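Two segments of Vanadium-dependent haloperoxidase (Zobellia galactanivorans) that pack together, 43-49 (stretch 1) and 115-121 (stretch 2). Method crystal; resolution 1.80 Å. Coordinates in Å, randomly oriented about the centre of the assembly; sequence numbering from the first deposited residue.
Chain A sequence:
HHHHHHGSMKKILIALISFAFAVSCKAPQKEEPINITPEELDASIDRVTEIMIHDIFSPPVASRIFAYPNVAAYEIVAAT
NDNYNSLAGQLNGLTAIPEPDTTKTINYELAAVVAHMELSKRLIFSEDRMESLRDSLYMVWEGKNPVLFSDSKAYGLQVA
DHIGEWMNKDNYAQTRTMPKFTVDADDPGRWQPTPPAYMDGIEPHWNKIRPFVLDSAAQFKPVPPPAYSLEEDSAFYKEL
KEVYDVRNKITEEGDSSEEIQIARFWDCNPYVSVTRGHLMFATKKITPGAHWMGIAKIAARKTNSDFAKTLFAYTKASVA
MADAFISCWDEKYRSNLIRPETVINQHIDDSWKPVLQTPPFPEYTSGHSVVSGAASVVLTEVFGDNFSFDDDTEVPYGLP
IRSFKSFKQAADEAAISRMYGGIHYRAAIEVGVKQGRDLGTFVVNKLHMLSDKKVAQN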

# COMPACT_ATOMS: atom_id res chain seq x y z
N ALA A 43 -8.41 -9.74 10.53
CA ALA A 43 -7.96 -9.46 11.89
C ALA A 43 -6.43 -9.21 11.93
O ALA A 43 -5.94 -8.27 12.54
N SER A 44 -5.64 -10.07 11.28
CA SER A 44 -4.22 -9.89 11.22
C SER A 44 -3.79 -8.62 10.50
O SER A 44 -2.97 -7.84 11.03
N ILE A 45 -4.44 -8.32 9.39
CA ILE A 45 -4.10 -7.14 8.61
C ILE A 45 -4.54 -5.86 9.41
O ILE A 45 -3.84 -4.89 9.42
N ASP A 46 -5.71 -5.88 10.08
CA ASP A 46 -6.14 -4.76 10.92
C ASP A 46 -5.17 -4.53 12.09
O ASP A 46 -4.85 -3.38 12.37
N ARG A 47 -4.68 -5.63 12.73
CA ARG A 47 -3.77 -5.45 13.83
C ARG A 47 -2.44 -4.87 13.31
O ARG A 47 -1.84 -4.00 13.94
N VAL A 48 -1.93 -5.40 12.22
CA VAL A 48 -0.63 -4.90 11.71
C VAL A 48 -0.75 -3.43 11.31
O VAL A 48 0.20 -2.65 11.52
N THR A 49 -1.89 -3.08 10.79
CA THR A 49 -2.19 -1.71 10.46
C THR A 49 -2.07 -0.80 11.69
O THR A 49 -1.40 0.32 11.67
N ALA A 115 1.00 -18.40 9.15
CA ALA A 115 2.12 -17.79 8.34
C ALA A 115 2.02 -16.24 8.26
O ALA A 115 3.03 -15.51 8.45
N HIS A 116 0.80 -15.77 7.98
CA HIS A 116 0.53 -14.32 7.83
C HIS A 116 0.92 -13.59 9.16
O HIS A 116 1.64 -12.59 9.15
N MET A 117 0.43 -14.12 10.30
CA MET A 117 0.71 -13.48 11.56
C MET A 117 2.18 -13.52 11.90
O MET A 117 2.73 -12.55 12.40
N GLU A 118 2.83 -14.66 11.66
CA GLU A 118 4.23 -14.76 12.02
C GLU A 118 5.10 -13.77 11.21
O GLU A 118 5.93 -13.05 11.76
N LEU A 119 4.86 -13.66 9.89
CA LEU A 119 5.64 -12.70 9.09
C LEU A 119 5.28 -11.27 9.41
O LEU A 119 6.18 -10.42 9.47
N SER A 120 4.01 -11.01 9.65
CA SER A 120 3.58 -9.68 10.07
C SER A 120 4.36 -9.25 11.37
O SER A 120 4.87 -8.16 11.44
N LYS A 121 4.44 -10.15 12.34
CA LYS A 121 5.18 -9.96 13.58
C LYS A 121 6.61 -9.65 13.29
O LYS A 121 7.16 -8.72 13.90

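Two helical segments run side by side, nearly parallel, and meet through a small, buried contact centred on one hydrogen bond between Ser-44 and His-116. The angle between their N-to-C directions is 10°, and their axes come no closer than 10.0 Å. The two stretches bury 236 Å² between them, both sides summed. The backbones come fairly close: Ser-44 CA lies 6.1 Å from Met-117 CA, and Val-48 CA lies 6.6 Å from Ser-120 CA. The contacts between them are made by side chains.

On stretch 1, Ser-44 and Val-48 point toward the other helix. They are four residues apart, about one helical turn, so they fall on the same face. On stretch 2, His-116 and Ser-120 have the same spacing and also point toward their partner. Ile-45 and Met-117 set out sideways and complete the contact from its flanks.

Ser-44 has the largest covered area, 62 Å². Its chi1 is t. Ser-44 OG sits 2.7 Å from His-116 ND1, and this is the hydrogen bond across the stretches. The geometry leaves open which of the two is the donor. His-116 has chi1 t and chi2 of -76°. In this conformation the ring presents its edge to Ser-44 OG, which lies near the ring plane, where a ring nitrogen can bond. Both side chains leave their helices toward each other, and Ser-44 OG and His-116 ND1 meet between them.

The same hydroxyl has other neighbours. Met-117 CG comes within 3.5 Å of Ser-44 OG. Met-117 takes m, t, m for chi1 to chi3, and it is the methylene carbon rather than the sulfur that makes this closest approach. Ser-120 OG is 4.1 Å from Ser-44 OG, too far for a hydrogen bond. Ser-120, with chi1 m, instead turns its hydroxyl back to its own helix: Ser-120 OG donates to His-116 O at 2.9 Å. That carbonyl also accepts the backbone bond from Ser-120 N, at 2.9 Å.

Ile-45 packs beside the imidazole. Its chi1 is m and its chi2 is t, and the end of the side chain comes nearer to stretch 2 than its sideways start suggests. Ile-45 CG1 lies 3.6 Å from His-116 NE2, in an oblique position relative to the ring. The histidine thus has a polar neighbour at ND1 and an aliphatic one near NE2.

One turn further along, the contact is nonpolar. Val-48, with chi1 at 83° (p), places Val-48 CG2 4.0 Å from Ser-120 CB. This is a van der Waals contact between carbons.

The remaining side chains do not touch the other stretch. Thr-49 OG1 donates to Ile-45 O at 2.9 Å. Lys-121 points away and forms a salt bridge within its own helix, with Lys-121 NZ 2.9 Å from Glu-118 OE1. Asp-46 and Arg-47 find hydrogen-bond partners beyond the two segments.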

# COMPACT_ATOMS: atom_id res chain seq x y z
CB ALA A 43 -8.40 -10.57 12.82
CB SER A 44 -3.57 -11.12 10.54
OG SER A 44 -2.16 -11.08 10.51
CB ILE A 45 -4.74 -7.22 7.19
CG1 ILE A 45 -4.16 -8.40 6.40
CG2 ILE A 45 -4.59 -5.93 6.44
CD1 ILE A 45 -4.78 -8.68 5.08
CB ASP A 46 -7.50 -5.04 11.57
CG ASP A 46 -8.71 -4.97 10.60
OD1 ASP A 46 -8.56 -4.42 9.47
OD2 ASP A 46 -9.83 -5.53 11.00
CB ARG A 47 -3.52 -6.76 14.55
CG ARG A 47 -2.60 -6.72 15.76
CD ARG A 47 -2.94 -5.69 16.79
NE ARG A 47 -4.27 -5.89 17.36
CZ ARG A 47 -4.52 -6.68 18.43
NH1 ARG A 47 -3.54 -7.32 19.07
NH2 ARG A 47 -5.75 -6.76 18.90
CB VAL A 48 0.02 -5.85 10.68
CG1 VAL A 48 -0.56 -5.58 9.38
CG2 VAL A 48 1.57 -5.67 10.67
CB THR A 49 -3.55 -1.57 9.72
OG1 THR A 49 -3.47 -2.22 8.44
CG2 THR A 49 -3.85 -0.16 9.42
CB ALA A 115 2.16 -18.43 6.98
CB HIS A 116 -0.90 -14.09 7.46
CG HIS A 116 -1.19 -12.69 7.08
ND1 HIS A 116 -1.30 -11.69 8.01
CD2 HIS A 116 -1.34 -12.11 5.86
CE1 HIS A 116 -1.46 -10.53 7.37
NE2 HIS A 116 -1.53 -10.77 6.07
CB MET A 117 -0.12 -14.09 12.69
CG MET A 117 -1.58 -13.90 12.54
SD MET A 117 -2.67 -14.37 13.97
CE MET A 117 -2.37 -16.14 13.94
CB GLU A 118 4.76 -16.20 11.67
CG GLU A 118 6.26 -16.41 11.70
CD GLU A 118 6.95 -16.15 13.02
OE1 GLU A 118 6.30 -16.07 14.06
OE2 GLU A 118 8.17 -15.82 12.99
CB LEU A 119 5.51 -12.96 7.60
CG LEU A 119 6.14 -14.29 7.27
CD1 LEU A 119 5.98 -14.49 5.84
CD2 LEU A 119 7.63 -14.33 7.54
CB SER A 120 2.14 -9.61 10.30
OG SER A 120 1.42 -9.73 9.10
CB LYS A 121 5.09 -11.19 14.46
CG LYS A 121 5.67 -11.13 15.85
CD LYS A 121 6.07 -12.54 16.29
CE LYS A 121 7.39 -12.93 15.62
NZ LYS A 121 7.71 -14.37 15.90